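Local coordinates for protein transcriptional repressor, TetR family (Thermus thermophilus, PDB 3ANP) that represses transcription as a TetR-family regulator controlling fatty acid degradation, probably by binding regulatory DNA, and binds lauroyl-CoA, at residues E84-L89 against D130-I135. Residues are numbered along the deposited sequence; the frame is centred on the assembly and turned at random.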
ATOM      1  N   GLU A  84     -20.890  -2.987  11.569  1.00 20.45           N
ATOM      2  CA  GLU A  84     -21.597  -3.491  10.391  1.00 20.49           C
ATOM      3  C   GLU A  84     -21.506  -2.479   9.254  1.00 18.40           C
ATOM      4  O   GLU A  84     -21.514  -2.856   8.083  1.00 17.69           O
ATOM      5  CB  GLU A  84     -23.070  -3.790  10.703  1.00 24.85           C
ATOM      6  CG  GLU A  84     -23.325  -5.253  11.060  1.00 36.25           C
ATOM      7  CD  GLU A  84     -22.834  -6.216   9.978  1.00 41.72           C
ATOM      8  OE1 GLU A  84     -23.248  -6.076   8.803  1.00 45.66           O
ATOM      9  OE2 GLU A  84     -22.035  -7.117  10.305  1.00 45.72           O
ATOM     10  N   VAL A  85     -21.425  -1.195   9.586  1.00 19.57           N
ATOM     11  CA  VAL A  85     -21.313  -0.196   8.528  1.00 19.37           C
ATOM     12  C   VAL A  85     -19.932  -0.330   7.897  1.00 18.59           C
ATOM     13  O   VAL A  85     -19.772  -0.148   6.693  1.00 17.51           O
ATOM     14  CB  VAL A  85     -21.512   1.233   9.049  1.00 19.73           C
ATOM     15  CG1 VAL A  85     -21.312   2.231   7.887  1.00 19.17           C
ATOM     16  CG2 VAL A  85     -22.926   1.381   9.599  1.00 21.47           C
ATOM     17  N   LEU A  86     -18.935  -0.636   8.719  1.00 19.29           N
ATOM     18  CA  LEU A  86     -17.571  -0.841   8.228  1.00 21.99           C
ATOM     19  C   LEU A  86     -17.521  -2.034   7.280  1.00 21.12           C
ATOM     20  O   LEU A  86     -16.951  -1.941   6.193  1.00 18.41           O
ATOM     21  CB  LEU A  86     -16.617  -1.112   9.380  1.00 20.96           C
ATOM     22  CG  LEU A  86     -16.064   0.096  10.117  1.00 27.91           C
ATOM     23  CD1 LEU A  86     -15.233  -0.387  11.300  1.00 28.65           C
ATOM     24  CD2 LEU A  86     -15.224   0.930   9.163  1.00 25.70           C
ATOM     25  N   ARG A  87     -18.091  -3.161   7.706  1.00 20.11           N
ATOM     26  CA  ARG A  87     -18.112  -4.364   6.871  1.00 22.76           C
ATOM     27  C   ARG A  87     -18.824  -4.071   5.559  1.00 21.46           C
ATOM     28  O   ARG A  87     -18.400  -4.525   4.497  1.00 21.86           O
ATOM     29  CB  ARG A  87     -18.848  -5.523   7.561  1.00 25.30           C
ATOM     30  CG  ARG A  87     -18.156  -6.124   8.765  1.00 36.41           C
ATOM     31  CD  ARG A  87     -18.668  -7.544   9.003  1.00 40.63           C
ATOM     32  NE  ARG A  87     -18.091  -8.146  10.199  1.00 49.00           N
ATOM     33  CZ  ARG A  87     -18.473  -7.859  11.440  1.00 52.32           C
ATOM     34  NH1 ARG A  87     -19.442  -6.977  11.650  1.00 54.80           N
ATOM     35  NH2 ARG A  87     -17.888  -8.454  12.473  1.00 52.96           N
ATOM     36  N   HIS A  88     -19.923  -3.328   5.644  1.00 19.81           N
ATOM     37  CA  HIS A  88     -20.687  -2.972   4.453  1.00 20.21           C
ATOM     38  C   HIS A  88     -19.844  -2.126   3.499  1.00 18.53           C
ATOM     39  O   HIS A  88     -19.800  -2.374   2.289  1.00 17.49           O
ATOM     40  CB  HIS A  88     -21.934  -2.181   4.846  1.00 20.97           C
ATOM     41  CG  HIS A  88     -22.696  -1.639   3.680  1.00 24.80           C
ATOM     42  ND1 HIS A  88     -23.522  -2.424   2.904  1.00 28.07           N
ATOM     43  CD2 HIS A  88     -22.743  -0.396   3.145  1.00 23.69           C
ATOM     44  CE1 HIS A  88     -24.046  -1.686   1.941  1.00 30.23           C
ATOM     45  NE2 HIS A  88     -23.589  -0.452   2.065  1.00 25.81           N
ATOM     46  N   LEU A  89     -19.178  -1.116   4.049  1.00 17.07           N
ATOM     47  CA  LEU A  89     -18.359  -0.233   3.230  1.00 17.65           C
ATOM     48  C   LEU A  89     -17.323  -1.002   2.422  1.00 20.98           C
ATOM     49  O   LEU A  89     -17.146  -0.756   1.228  1.00 17.61           O
ATOM     50  CB  LEU A  89     -17.662   0.806   4.110  1.00 18.42           C
ATOM     51  CG  LEU A  89     -16.630   1.714   3.431  1.00 15.88           C
ATOM     52  CD1 LEU A  89     -17.267   2.527   2.329  1.00 18.54           C
ATOM     53  CD2 LEU A  89     -16.031   2.634   4.483  1.00 16.61           C
ATOM     54  N   ASP A 130     -10.337   9.315   6.108  1.00 15.53           N
ATOM     55  CA  ASP A 130     -11.203  10.173   6.903  1.00 16.19           C
ATOM     56  C   ASP A 130     -12.648   9.660   6.959  1.00 16.49           C
ATOM     57  O   ASP A 130     -13.316   9.809   7.985  1.00 17.17           O
ATOM     58  CB  ASP A 130     -11.159  11.618   6.382  1.00 18.57           C
ATOM     59  CG  ASP A 130      -9.805  12.284   6.609  1.00 22.22           C
ATOM     60  OD1 ASP A 130      -9.044  11.845   7.501  1.00 20.78           O
ATOM     61  OD2 ASP A 130      -9.500  13.259   5.897  1.00 25.80           O
ATOM     62  N   LEU A 131     -13.141   9.060   5.874  1.00 14.25           N
ATOM     63  CA  LEU A 131     -14.496   8.494   5.902  1.00 16.40           C
ATOM     64  C   LEU A 131     -14.518   7.332   6.925  1.00 16.85           C
ATOM     65  O   LEU A 131     -15.456   7.180   7.727  1.00 15.19           O
ATOM     66  CB  LEU A 131     -14.890   7.979   4.501  1.00 16.82           C
ATOM     67  CG  LEU A 131     -16.232   7.217   4.422  1.00 19.53           C
ATOM     68  CD1 LEU A 131     -17.329   8.039   5.087  1.00 17.58           C
ATOM     69  CD2 LEU A 131     -16.604   6.930   2.958  1.00 15.77           C
ATOM     70  N   ILE A 132     -13.483   6.500   6.901  1.00 15.14           N
ATOM     71  CA  ILE A 132     -13.421   5.385   7.857  1.00 16.58           C
ATOM     72  C   ILE A 132     -13.392   5.939   9.288  1.00 18.14           C
ATOM     73  O   ILE A 132     -14.062   5.416  10.188  1.00 16.70           O
ATOM     74  CB  ILE A 132     -12.171   4.505   7.597  1.00 15.10           C
ATOM     75  CG1 ILE A 132     -12.352   3.748   6.275  1.00 15.07           C
ATOM     76  CG2 ILE A 132     -11.949   3.517   8.756  1.00 14.32           C
ATOM     77  CD1 ILE A 132     -11.085   3.102   5.762  1.00 17.01           C
ATOM     78  N   ALA A 133     -12.645   7.022   9.494  1.00 19.04           N
ATOM     79  CA  ALA A 133     -12.565   7.625  10.822  1.00 19.43           C
ATOM     80  C   ALA A 133     -13.947   8.033  11.329  1.00 21.25           C
ATOM     81  O   ALA A 133     -14.206   7.983  12.534  1.00 22.02           O
ATOM     82  CB  ALA A 133     -11.629   8.841  10.804  1.00 16.93           C
ATOM     83  N   GLU A 134     -14.838   8.443  10.425  1.00 20.23           N
ATOM     84  CA  GLU A 134     -16.183   8.839  10.849  1.00 20.08           C
ATOM     85  C   GLU A 134     -16.942   7.633  11.410  1.00 20.73           C
ATOM     86  O   GLU A 134     -17.769   7.774  12.305  1.00 18.49           O
ATOM     87  CB  GLU A 134     -16.993   9.433   9.681  1.00 23.19           C
ATOM     88  CG  GLU A 134     -16.593  10.852   9.246  1.00 21.79           C
ATOM     89  CD  GLU A 134     -17.423  11.355   8.063  1.00 22.87           C
ATOM     90  OE1 GLU A 134     -18.626  11.024   7.983  1.00 20.37           O
ATOM     91  OE2 GLU A 134     -16.877  12.089   7.216  1.00 22.92           O
ATOM     92  N   ILE A 135     -16.674   6.446  10.879  1.00 18.85           N
ATOM     93  CA  ILE A 135     -17.355   5.252  11.370  1.00 17.07           C
ATOM     94  C   ILE A 135     -16.754   4.827  12.716  1.00 18.84           C
ATOM     95  O   ILE A 135     -17.459   4.348  13.606  1.00 21.15           O
ATOM     96  CB  ILE A 135     -17.246   4.101  10.347  1.00 16.98           C
ATOM     97  CG1 ILE A 135     -17.925   4.519   9.030  1.00 15.18           C
ATOM     98  CG2 ILE A 135     -17.900   2.849  10.899  1.00 18.54           C
ATOM     99  CD1 ILE A 135     -17.681   3.585   7.874  1.00 16.94           C
TER
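Leu86 and Ile135 have the nearest CA atoms of two helical segments, 84-89 and 130-135, which run roughly antiparallel, at 153°, with axes approaching to 10.3 Å. Helix-helix packing through aliphatic side chains is well illustrated here, since every side chain that meets across the interface is apolar and buried. Ile135 carries the largest share, lodging among Val85, Leu86 and Leu89. It runs alongside Leu86, the two pointing opposite ways, and Ile135 CG2 comes within 3.4 Å of Leu86 CG, a close fit for two carbons. An extended chi2 (170°) carries Ile135 CD1 out to Val85 CG1 and Leu89 CD2, each at 3.9 Å. Leu86 also uses its CD2 methyl, 3.8 Å from Ile135 CD1 and 4.2 Å from Ile132 CG2. One turn on, Leu89 has CG anti to the backbone N (chi1 173°); its CD2 touches Ile132 CG1 at 4.2 Å as well as Ile135, while CD1 only grazes Leu131 CD2. An alanine at Leu86 would probably open a gap beside Ile135, leaving its CG2 without the branched carbons it packs against and Ile132 CG2 without its methyl neighbour. Helix 54-77 extends the apolar cluster, with Val72 touching Leu131 and Ile135, and Leu76 touching Val85. Ile132 continues onto Leu158 and Ala159 of helix 151-172, which also bears the dodecyl-CoA pocket residues Arg156 and Asp160. The arrangement thus belongs to the all-helical C-terminal domain of TetR-family repressors, part of its buried core near the acyl-CoA site, with the side chain of Ile132 about 8 Å from the bound dodecyl-CoA.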